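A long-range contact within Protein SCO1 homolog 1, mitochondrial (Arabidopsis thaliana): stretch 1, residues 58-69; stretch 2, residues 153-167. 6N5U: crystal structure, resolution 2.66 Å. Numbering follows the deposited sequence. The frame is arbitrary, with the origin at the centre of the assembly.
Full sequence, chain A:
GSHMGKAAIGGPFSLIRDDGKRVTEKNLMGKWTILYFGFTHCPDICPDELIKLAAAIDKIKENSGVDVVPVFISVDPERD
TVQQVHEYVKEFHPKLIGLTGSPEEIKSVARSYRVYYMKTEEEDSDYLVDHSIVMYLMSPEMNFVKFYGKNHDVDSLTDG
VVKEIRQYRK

Stretch 1 58-69: DKIKENSGVDVV
Stretch 2, residues 153-167: DVDSLTDGVVKEIRQ

Two helices, 58-64 and 154-167, cross at -49° with their axes 9.0 Å apart at closest approach, both running broadly the same way. Beyond Ser64 the first stretch turns and extends into a strand, so the second helix packs against the first helix and the extended segment that follows it. About 569 Å² is buried: an apolar core around Ile60, to which polar and charged residues add a substantial share.

Lys59 (chi1 m) directs its CB toward the other helix, 3.5 Å from Thr158 OG1. Its aliphatic chain then leads outward, with CE 3.8 Å from Val154 CG1, leaving the charged end at the margin.

At Ile60 the backbones come close, Ile60 CA lying 5.3 Å from Thr158 CA. Thr158 lies in this close approach: its CG2 is 3.6 Å from Ile60 N, while its OG1 (chi1 m) donates to Val154 O at 2.7 Å, satisfying the hydroxyl within its own helix. Ile60 (m, t) reaches deeper, placing CD1 3.7 Å from Val161 CG1 and CG1 4.1 Å from Val162 CG2; both valines are t.

One turn on, Asn63 ND2 sits 3.5 Å from Thr158 CG2 at the exposed border. Ser64 (p) faces Val162, its CB 4.1 Å from Val162 CG1, and turns its OG back to donate to Ile60 O at 2.7 Å. That same Ser64 OG accepts from Val66 N at 3.1 Å, bracing the turn. Arg166 (m, m, t) reaches across, and Ser64 CB lies over one face of its guanidinium, with Arg166 NH2 2.8 Å from Ser64 O.

Gly65 leaves the helix with phi/psi 90/1, a positive phi that favours glycine. The chain then extends: Val66 (-89/128, t) sets CG2 3.8 Å from Ile165 CG2, and Asp67 points away. Val68 (-107/131, t), buried, points back, its CG2 3.9 Å from CD1 of Ile165 (m, t), completing the apolar seam.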

# COMPACT_ATOMS: atom_id res chain seq x y z
N ASP A 58 -14.09 3.23 -0.91
CA ASP A 58 -15.48 3.48 -1.33
C ASP A 58 -16.33 4.15 -0.25
O ASP A 58 -17.12 5.03 -0.57
CB ASP A 58 -16.15 2.17 -1.80
CG ASP A 58 -15.54 1.57 -3.06
OD1 ASP A 58 -14.75 2.28 -3.74
OD2 ASP A 58 -15.87 0.40 -3.39
N LYS A 59 -16.17 3.73 1.01
CA LYS A 59 -16.92 4.30 2.13
C LYS A 59 -16.52 5.76 2.38
O LYS A 59 -17.40 6.61 2.52
CB LYS A 59 -16.74 3.46 3.38
CG LYS A 59 -17.53 2.18 3.38
CD LYS A 59 -18.09 1.90 4.76
CE LYS A 59 -18.78 0.58 4.84
NZ LYS A 59 -19.84 0.44 3.79
N ILE A 60 -15.21 6.05 2.40
CA ILE A 60 -14.63 7.39 2.53
C ILE A 60 -15.30 8.30 1.48
O ILE A 60 -15.82 9.36 1.85
CB ILE A 60 -13.10 7.33 2.28
CG1 ILE A 60 -12.35 6.67 3.47
CG2 ILE A 60 -12.54 8.71 1.94
CD1 ILE A 60 -10.92 6.11 3.08
N LYS A 61 -15.31 7.86 0.17
CA LYS A 61 -15.89 8.62 -0.93
C LYS A 61 -17.36 8.90 -0.70
O LYS A 61 -17.80 10.03 -0.91
CB LYS A 61 -15.62 7.94 -2.28
CG LYS A 61 -16.26 8.62 -3.52
CD LYS A 61 -15.73 10.03 -3.76
CE LYS A 61 -16.07 10.52 -5.14
NZ LYS A 61 -15.66 11.93 -5.33
N GLU A 62 -18.13 7.88 -0.25
CA GLU A 62 -19.57 8.01 0.01
C GLU A 62 -19.85 9.02 1.12
O GLU A 62 -20.77 9.83 0.99
CB GLU A 62 -20.19 6.65 0.40
CG GLU A 62 -20.36 5.66 -0.74
CD GLU A 62 -20.50 4.21 -0.31
OE1 GLU A 62 -21.25 3.96 0.67
OE2 GLU A 62 -19.87 3.33 -0.94
N ASN A 63 -19.04 8.99 2.19
CA ASN A 63 -19.21 9.80 3.40
C ASN A 63 -18.61 11.20 3.36
O ASN A 63 -19.15 12.08 4.02
CB ASN A 63 -18.65 9.03 4.59
CG ASN A 63 -19.23 7.65 4.78
OD1 ASN A 63 -20.27 7.27 4.22
ND2 ASN A 63 -18.55 6.84 5.55
N SER A 64 -17.46 11.38 2.67
CA SER A 64 -16.75 12.67 2.59
C SER A 64 -16.77 13.35 1.22
O SER A 64 -16.64 14.58 1.15
CB SER A 64 -15.31 12.51 3.04
OG SER A 64 -14.58 11.77 2.07
N GLY A 65 -16.84 12.54 0.17
CA GLY A 65 -16.77 12.99 -1.22
C GLY A 65 -15.35 13.02 -1.76
O GLY A 65 -15.14 13.40 -2.91
N VAL A 66 -14.35 12.63 -0.92
CA VAL A 66 -12.91 12.62 -1.25
C VAL A 66 -12.45 11.29 -1.88
O VAL A 66 -12.67 10.22 -1.31
CB VAL A 66 -12.02 13.00 -0.02
CG1 VAL A 66 -10.52 12.93 -0.34
CG2 VAL A 66 -12.38 14.38 0.53
N ASP A 67 -11.77 11.39 -3.03
CA ASP A 67 -11.16 10.23 -3.69
C ASP A 67 -9.80 9.97 -3.04
O ASP A 67 -8.91 10.83 -3.07
CB ASP A 67 -11.02 10.46 -5.21
CG ASP A 67 -12.32 10.31 -5.96
OD1 ASP A 67 -12.81 9.16 -6.06
OD2 ASP A 67 -12.84 11.33 -6.46
N VAL A 68 -9.68 8.83 -2.37
CA VAL A 68 -8.44 8.43 -1.72
C VAL A 68 -7.85 7.30 -2.57
O VAL A 68 -8.59 6.39 -2.96
CB VAL A 68 -8.61 8.06 -0.23
CG1 VAL A 68 -7.27 7.70 0.40
CG2 VAL A 68 -9.25 9.20 0.54
N VAL A 69 -6.55 7.40 -2.91
CA VAL A 69 -5.89 6.42 -3.77
C VAL A 69 -5.22 5.33 -2.96
O VAL A 69 -4.27 5.63 -2.24
CB VAL A 69 -4.93 7.04 -4.83
CG1 VAL A 69 -4.44 5.97 -5.81
CG2 VAL A 69 -5.59 8.19 -5.58
N ASP A 153 -11.02 -2.04 11.54
CA ASP A 153 -12.09 -2.62 10.75
C ASP A 153 -12.37 -1.58 9.65
O ASP A 153 -11.88 -0.46 9.75
CB ASP A 153 -13.36 -2.70 11.63
CG ASP A 153 -13.61 -3.95 12.42
OD1 ASP A 153 -12.80 -4.92 12.30
OD2 ASP A 153 -14.62 -3.98 13.16
N VAL A 154 -13.20 -1.92 8.63
CA VAL A 154 -13.56 -0.95 7.56
C VAL A 154 -14.10 0.37 8.15
O VAL A 154 -13.71 1.45 7.71
CB VAL A 154 -14.50 -1.56 6.51
CG1 VAL A 154 -15.24 -0.49 5.72
CG2 VAL A 154 -13.73 -2.45 5.56
N ASP A 155 -14.92 0.26 9.20
CA ASP A 155 -15.52 1.41 9.86
C ASP A 155 -14.49 2.29 10.58
O ASP A 155 -14.53 3.50 10.42
CB ASP A 155 -16.67 1.00 10.78
CG ASP A 155 -17.90 0.46 10.08
OD1 ASP A 155 -17.98 0.60 8.84
OD2 ASP A 155 -18.79 -0.07 10.78
N SER A 156 -13.55 1.69 11.32
CA SER A 156 -12.56 2.48 12.05
C SER A 156 -11.48 3.11 11.14
O SER A 156 -10.86 4.10 11.53
CB SER A 156 -11.93 1.68 13.19
OG SER A 156 -11.66 0.34 12.82
N LEU A 157 -11.29 2.55 9.93
CA LEU A 157 -10.37 3.08 8.93
C LEU A 157 -11.04 4.27 8.24
O LEU A 157 -10.46 5.36 8.22
CB LEU A 157 -9.94 2.00 7.89
CG LEU A 157 -8.86 2.40 6.83
CD1 LEU A 157 -7.64 3.04 7.49
CD2 LEU A 157 -8.43 1.21 5.99
N THR A 158 -12.28 4.06 7.75
CA THR A 158 -13.09 5.07 7.08
C THR A 158 -13.23 6.30 7.98
O THR A 158 -12.73 7.36 7.61
CB THR A 158 -14.43 4.47 6.65
OG1 THR A 158 -14.18 3.36 5.79
CG2 THR A 158 -15.34 5.49 5.96
N ASP A 159 -13.83 6.13 9.19
CA ASP A 159 -14.04 7.19 10.18
C ASP A 159 -12.79 8.01 10.45
O ASP A 159 -12.86 9.24 10.46
CB ASP A 159 -14.59 6.63 11.50
CG ASP A 159 -15.95 5.98 11.43
OD1 ASP A 159 -16.69 6.22 10.44
OD2 ASP A 159 -16.28 5.21 12.37
N GLY A 160 -11.69 7.30 10.67
CA GLY A 160 -10.38 7.88 10.91
C GLY A 160 -9.87 8.69 9.74
O GLY A 160 -9.56 9.87 9.90
N VAL A 161 -9.80 8.09 8.54
CA VAL A 161 -9.31 8.77 7.34
C VAL A 161 -10.14 10.03 7.09
O VAL A 161 -9.56 11.10 6.88
CB VAL A 161 -9.19 7.83 6.09
CG1 VAL A 161 -8.90 8.62 4.82
CG2 VAL A 161 -8.11 6.76 6.31
N VAL A 162 -11.49 9.91 7.19
CA VAL A 162 -12.45 11.00 6.99
C VAL A 162 -12.20 12.13 8.00
O VAL A 162 -12.16 13.29 7.59
CB VAL A 162 -13.92 10.48 6.95
CG1 VAL A 162 -14.95 11.62 7.00
CG2 VAL A 162 -14.16 9.61 5.71
N LYS A 163 -11.93 11.80 9.29
CA LYS A 163 -11.63 12.77 10.36
C LYS A 163 -10.36 13.57 10.05
O LYS A 163 -10.36 14.79 10.17
CB LYS A 163 -11.51 12.07 11.74
CG LYS A 163 -11.27 13.04 12.91
CD LYS A 163 -11.31 12.34 14.24
CE LYS A 163 -11.42 13.34 15.36
NZ LYS A 163 -11.76 12.70 16.66
N GLU A 164 -9.30 12.87 9.64
CA GLU A 164 -8.03 13.46 9.28
C GLU A 164 -8.16 14.45 8.12
O GLU A 164 -7.75 15.60 8.28
CB GLU A 164 -6.98 12.36 8.97
CG GLU A 164 -6.50 11.56 10.18
CD GLU A 164 -5.93 12.38 11.32
OE1 GLU A 164 -5.30 13.43 11.06
OE2 GLU A 164 -6.13 11.97 12.49
N ILE A 165 -8.80 14.03 7.01
CA ILE A 165 -9.00 14.85 5.80
C ILE A 165 -9.63 16.21 6.12
O ILE A 165 -9.11 17.24 5.68
CB ILE A 165 -9.76 14.09 4.67
CG1 ILE A 165 -8.96 12.88 4.17
CG2 ILE A 165 -10.09 15.03 3.49
CD1 ILE A 165 -9.72 11.87 3.35
N ARG A 166 -10.72 16.19 6.91
CA ARG A 166 -11.47 17.39 7.30
C ARG A 166 -10.66 18.35 8.16
O ARG A 166 -10.78 19.56 7.98
CB ARG A 166 -12.82 17.01 7.95
CG ARG A 166 -13.76 16.09 7.14
CD ARG A 166 -13.97 16.51 5.69
NE ARG A 166 -15.29 16.13 5.18
CZ ARG A 166 -15.70 16.37 3.93
NH1 ARG A 166 -14.90 16.98 3.06
NH2 ARG A 166 -16.91 15.99 3.55
N GLN A 167 -9.82 17.80 9.07
CA GLN A 167 -8.93 18.55 9.97
C GLN A 167 -7.63 19.03 9.30
O GLN A 167 -6.90 19.82 9.90
CB GLN A 167 -8.57 17.68 11.18
CG GLN A 167 -9.71 17.49 12.17
CD GLN A 167 -9.29 16.69 13.39
OE1 GLN A 167 -8.34 15.88 13.37
NE2 GLN A 167 -9.99 16.91 14.49